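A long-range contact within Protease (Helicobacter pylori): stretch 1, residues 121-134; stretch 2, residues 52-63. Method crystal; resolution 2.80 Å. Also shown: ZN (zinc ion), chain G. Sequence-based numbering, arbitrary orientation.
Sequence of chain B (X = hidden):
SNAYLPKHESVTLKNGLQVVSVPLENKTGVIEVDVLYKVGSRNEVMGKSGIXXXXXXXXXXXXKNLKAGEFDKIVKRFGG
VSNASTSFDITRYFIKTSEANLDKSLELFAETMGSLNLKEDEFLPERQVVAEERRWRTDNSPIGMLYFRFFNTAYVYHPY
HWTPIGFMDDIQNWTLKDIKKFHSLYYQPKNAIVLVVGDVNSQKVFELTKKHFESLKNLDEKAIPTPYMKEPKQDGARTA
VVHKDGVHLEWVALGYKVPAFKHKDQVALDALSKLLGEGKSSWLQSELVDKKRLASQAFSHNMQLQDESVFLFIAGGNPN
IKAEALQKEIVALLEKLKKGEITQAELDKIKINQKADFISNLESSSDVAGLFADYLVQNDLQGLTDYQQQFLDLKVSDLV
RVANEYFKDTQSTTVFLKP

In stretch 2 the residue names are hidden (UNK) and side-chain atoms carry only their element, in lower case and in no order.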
# COMPACT_ATOMS: atom_id res chain seq x y z
N ASP B 121 18.95 -17.95 15.91
CA ASP B 121 19.71 -17.20 16.90
C ASP B 121 20.49 -16.04 16.28
O ASP B 121 21.13 -15.26 16.98
CB ASP B 121 20.67 -18.13 17.65
CG ASP B 121 21.60 -18.89 16.72
OD1 ASP B 121 21.22 -19.98 16.26
OD2 ASP B 121 22.71 -18.38 16.44
N GLU B 122 20.44 -15.94 14.95
CA GLU B 122 21.06 -14.84 14.23
C GLU B 122 20.00 -13.88 13.72
O GLU B 122 20.21 -12.67 13.66
CB GLU B 122 21.90 -15.35 13.07
CG GLU B 122 23.04 -16.25 13.49
CD GLU B 122 23.81 -16.81 12.31
OE1 GLU B 122 23.20 -17.02 11.24
OE2 GLU B 122 25.04 -17.02 12.45
N PHE B 123 18.85 -14.43 13.36
CA PHE B 123 17.75 -13.64 12.84
C PHE B 123 17.11 -12.78 13.93
O PHE B 123 16.80 -11.61 13.69
CB PHE B 123 16.70 -14.56 12.21
CG PHE B 123 15.32 -13.96 12.17
CD1 PHE B 123 15.02 -12.94 11.29
CD2 PHE B 123 14.33 -14.42 13.03
CE1 PHE B 123 13.76 -12.39 11.26
CE2 PHE B 123 13.07 -13.87 13.00
CZ PHE B 123 12.78 -12.85 12.11
N LEU B 124 16.90 -13.36 15.10
CA LEU B 124 16.24 -12.65 16.20
C LEU B 124 17.01 -11.41 16.69
O LEU B 124 16.42 -10.34 16.81
CB LEU B 124 15.99 -13.60 17.37
CG LEU B 124 14.93 -14.68 17.14
CD1 LEU B 124 14.64 -15.44 18.42
CD2 LEU B 124 13.66 -14.07 16.58
N PRO B 125 18.33 -11.54 16.96
CA PRO B 125 19.01 -10.32 17.42
C PRO B 125 19.18 -9.29 16.32
O PRO B 125 19.14 -8.09 16.60
CB PRO B 125 20.37 -10.85 17.89
CG PRO B 125 20.60 -12.06 17.08
CD PRO B 125 19.25 -12.69 16.92
N GLU B 126 19.37 -9.74 15.08
CA GLU B 126 19.64 -8.83 13.98
C GLU B 126 18.41 -8.00 13.63
O GLU B 126 18.52 -6.87 13.16
CB GLU B 126 20.13 -9.60 12.75
CG GLU B 126 20.74 -8.72 11.66
CD GLU B 126 22.02 -8.02 12.11
OE1 GLU B 126 22.70 -8.53 13.03
OE2 GLU B 126 22.34 -6.96 11.54
N ARG B 127 17.22 -8.57 13.85
CA ARG B 127 15.98 -7.86 13.58
C ARG B 127 15.84 -6.64 14.49
O ARG B 127 15.34 -5.60 14.07
CB ARG B 127 14.78 -8.78 13.76
CG ARG B 127 13.45 -8.08 13.52
CD ARG B 127 12.28 -9.04 13.58
NE ARG B 127 12.09 -9.60 14.91
CZ ARG B 127 11.15 -10.49 15.22
NH1 ARG B 127 10.31 -10.91 14.28
NH2 ARG B 127 11.04 -10.95 16.45
N GLN B 128 16.28 -6.79 15.73
CA GLN B 128 16.26 -5.68 16.67
C GLN B 128 17.18 -4.56 16.20
O GLN B 128 16.89 -3.38 16.42
CB GLN B 128 16.67 -6.14 18.07
CG GLN B 128 15.56 -6.84 18.82
CD GLN B 128 14.33 -5.96 18.98
OE1 GLN B 128 14.44 -4.75 19.19
NE2 GLN B 128 13.15 -6.56 18.87
N VAL B 129 18.27 -4.93 15.54
CA VAL B 129 19.20 -3.96 14.99
C VAL B 129 18.55 -3.16 13.87
O VAL B 129 18.59 -1.93 13.86
CB VAL B 129 20.48 -4.63 14.45
CG1 VAL B 129 21.41 -3.60 13.82
CG2 VAL B 129 21.20 -5.38 15.57
N VAL B 130 17.93 -3.86 12.93
CA VAL B 130 17.28 -3.20 11.80
C VAL B 130 16.01 -2.49 12.28
O VAL B 130 15.49 -1.61 11.60
CB VAL B 130 16.95 -4.20 10.67
CG1 VAL B 130 15.76 -5.06 11.03
CG2 VAL B 130 16.69 -3.46 9.36
N ALA B 131 15.52 -2.88 13.45
CA ALA B 131 14.42 -2.15 14.08
C ALA B 131 14.93 -0.80 14.58
O ALA B 131 14.22 0.20 14.49
CB ALA B 131 13.82 -2.96 15.22
N GLU B 132 16.15 -0.79 15.10
CA GLU B 132 16.79 0.45 15.52
C GLU B 132 17.07 1.33 14.31
O GLU B 132 16.85 2.54 14.34
CB GLU B 132 18.10 0.18 16.27
CG GLU B 132 17.96 -0.69 17.51
CD GLU B 132 16.98 -0.12 18.52
OE1 GLU B 132 17.22 1.00 19.02
OE2 GLU B 132 15.97 -0.80 18.81
N GLU B 133 17.55 0.70 13.24
CA GLU B 133 17.87 1.40 12.00
C GLU B 133 16.64 2.08 11.42
O GLU B 133 16.73 3.11 10.76
CB GLU B 133 18.47 0.43 10.97
CG GLU B 133 18.99 1.09 9.69
CD GLU B 133 19.63 0.09 8.74
OE1 GLU B 133 20.00 -1.02 9.18
OE2 GLU B 133 19.76 0.42 7.54
N ARG B 134 15.47 1.50 11.69
CA ARG B 134 14.21 2.07 11.24
C ARG B 134 13.82 3.28 12.09
O ARG B 134 13.48 4.34 11.55
CB ARG B 134 13.10 1.02 11.28
CG ARG B 134 11.69 1.59 11.22
CD ARG B 134 11.28 2.03 9.82
NE ARG B 134 10.12 2.92 9.87
CZ ARG B 134 9.36 3.24 8.83
NH1 ARG B 134 9.62 2.72 7.63
NH2 ARG B 134 8.33 4.07 8.98
N UNK B 52 14.22 -7.62 1.83
CA UNK B 52 15.37 -7.56 0.93
C UNK B 52 16.54 -6.87 1.61
O UNK B 52 17.70 -7.27 1.44
c UNK B 52 15.00 -6.85 -0.36
N UNK B 53 16.23 -5.84 2.39
CA UNK B 53 17.23 -5.08 3.14
C UNK B 53 17.76 -5.86 4.34
O UNK B 53 18.94 -5.78 4.66
n UNK B 53 19.09 -1.57 5.24
c UNK B 53 18.55 -2.07 4.08
c UNK B 53 16.63 -3.75 3.61
c UNK B 53 17.56 -2.92 4.43
c UNK B 53 18.44 -2.08 6.27
n UNK B 53 17.51 -2.90 5.81
N UNK B 54 16.89 -6.62 5.00
CA UNK B 54 17.30 -7.45 6.13
C UNK B 54 18.34 -8.48 5.70
O UNK B 54 19.31 -8.72 6.41
c UNK B 54 16.42 -9.20 7.83
se UNK B 54 17.09 -8.48 9.52
c UNK B 54 16.09 -8.15 6.76
c UNK B 54 17.17 -10.14 10.54
N UNK B 55 18.13 -9.06 4.52
CA UNK B 55 19.05 -10.05 3.96
C UNK B 55 20.47 -9.50 3.78
O UNK B 55 21.44 -10.25 3.81
c UNK B 55 17.41 -11.60 2.71
c UNK B 55 17.01 -12.06 1.32
c UNK B 55 18.53 -10.57 2.63
c UNK B 55 17.85 -12.78 3.56
N UNK B 56 20.57 -8.19 3.57
CA UNK B 56 21.87 -7.54 3.47
C UNK B 56 22.65 -7.73 4.77
O UNK B 56 23.84 -8.04 4.75
c UNK B 56 22.82 -3.77 3.07
o UNK B 56 21.77 -3.37 2.52
c UNK B 56 23.02 -5.26 3.23
o UNK B 56 23.70 -3.00 3.49
c UNK B 56 21.72 -6.05 3.15
N UNK B 57 21.96 -7.55 5.89
CA UNK B 57 22.58 -7.73 7.21
C UNK B 57 22.92 -9.19 7.47
O UNK B 57 23.98 -9.51 8.00
c UNK B 57 21.66 -7.20 8.31
c UNK B 57 21.59 -5.71 8.39
c UNK B 57 21.72 -4.86 9.45
c UNK B 57 21.35 -3.64 7.66
n UNK B 57 21.57 -3.59 8.96
n UNK B 57 21.36 -4.91 7.29
N UNK B 58 22.00 -10.08 7.09
CA UNK B 58 22.16 -11.51 7.38
C UNK B 58 23.17 -12.19 6.46
O UNK B 58 23.66 -13.28 6.76
c UNK B 58 20.31 -11.94 9.71
c UNK B 58 18.49 -12.63 8.15
c UNK B 58 20.80 -12.22 7.27
c UNK B 58 19.75 -11.80 8.30
N UNK B 59 23.48 -11.54 5.34
CA UNK B 59 24.41 -12.11 4.36
C UNK B 59 25.83 -12.24 4.91
O UNK B 59 26.65 -12.98 4.37
c UNK B 59 24.41 -11.27 3.08
o UNK B 59 24.06 -12.91 1.37
c UNK B 59 24.82 -12.07 1.86
n UNK B 59 26.01 -11.81 1.35
N UNK B 60 26.12 -11.51 5.99
CA UNK B 60 27.44 -11.55 6.60
C UNK B 60 27.42 -12.35 7.90
O UNK B 60 28.29 -12.18 8.76
c UNK B 60 28.06 -9.32 5.59
c UNK B 60 27.94 -10.13 6.85
c UNK B 60 27.15 -7.70 4.06
c UNK B 60 29.28 -8.70 3.61
c UNK B 60 28.27 -7.83 3.26
c UNK B 60 27.05 -8.44 5.23
c UNK B 60 29.17 -9.44 4.77
N UNK B 61 26.43 -13.22 8.03
CA UNK B 61 26.35 -14.12 9.17
C UNK B 61 26.95 -15.47 8.81
O UNK B 61 27.64 -15.59 7.79
c UNK B 61 24.26 -12.97 10.09
c UNK B 61 24.98 -12.37 11.29
c UNK B 61 24.32 -11.08 11.74
n UNK B 61 25.01 -10.46 12.91
c UNK B 61 24.90 -14.28 9.64
N UNK B 62 26.68 -16.48 9.62
CA UNK B 62 27.34 -17.78 9.47
C UNK B 62 26.93 -18.52 8.21
O UNK B 62 25.79 -18.42 7.76
o UNK B 62 25.70 -19.05 10.73
c UNK B 62 27.06 -18.67 10.69
N UNK B 63 27.88 -19.26 7.65
CA UNK B 63 27.63 -20.14 6.51
C UNK B 63 28.12 -21.55 6.85
O UNK B 63 28.32 -21.87 8.03
o UNK B 63 29.75 -19.68 5.43
c UNK B 63 28.34 -19.64 5.24
c UNK B 63 27.91 -18.22 4.91
ZN ZN G . 21.07 -0.77 6.34

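Position 52 carries a single side-chain carbon and lies out of reach of stretch 1: Ala52. Position 53 has one carbon and then a five-membered ring of three carbons and two nitrogens. Its CB points toward stretch 1, and Val130 CG2 approaches one ring nitrogen at 3.7 Å, at the ring's edge; this is His53. The approached nitrogen is ND1, while NE2 lies 2.4 Å from ZN. Imidazole suits this place because a neutral ring nitrogen offers a lone pair to the metal.

At position 54 an unbranched chain runs through two carbons, a selenium and a last carbon. The selenium lies 4.0 Å from Val130 CG1, and the last carbon 3.6 Å from Phe123 CD1; this is selenomethionine, Met54. It sits as a knob among Phe123, Glu126, Arg127 and Val130; a long, slender apolar chain can thread into such a hole. Position 55 has four carbons forked at the second, Leu55, and position 56 three carbons, the last bearing two oxygens, Glu56; neither touches stretch 1.

Position 57 repeats the one-carbon, five-membered ring pattern with two nitrogens. A ring nitrogen is 3.0 Å from Glu133 OE1, and a ring carbon 3.0 Å from Glu126 OE2, which lies near the ring plane, so the polar ring is bordered by two carboxylates: His57. Position 58 again shows four carbons forked at the second, one of the end carbons packing 3.8 Å from Glu126 CG. This is Leu58, covering the aliphatic part of that acid.

Position 59, two carbons with one oxygen and one nitrogen on the second, is Asn59; position 60, one carbon and a six-carbon ring, is Phe60. Both lie beyond reach of stretch 1, within the type I turn that begins at Leu58. Position 61 closes that turn with four carbons in a row ending in a nitrogen 3.0 Å from Glu126 OE1: Lys61, whose extended end carries NZ into a salt bridge with a hydrogen bond. Position 62 has one carbon and one oxygen, the oxygen 2.7 Å from Glu122 OE2; it is Ser62, and its backbone N gives Glu122 OE2 a weak hydrogen bond at 3.3 Å. Position 63, one carbon bearing an oxygen and a carbon, is Thr63, pointing away.

The helices cross at 120°, their axes 10.4 Å apart at closest approach. Met54 fills the hole between Phe123, Glu126, Arg127 and Val130, and Lys61 and Ser62 engage Glu126 and Glu122. Zinc joins the stretches directly: Glu133 OE2 binds ZN at 2.1 Å, complementing His53.

Stretch 2 52-63: AHMLEHLNFKST
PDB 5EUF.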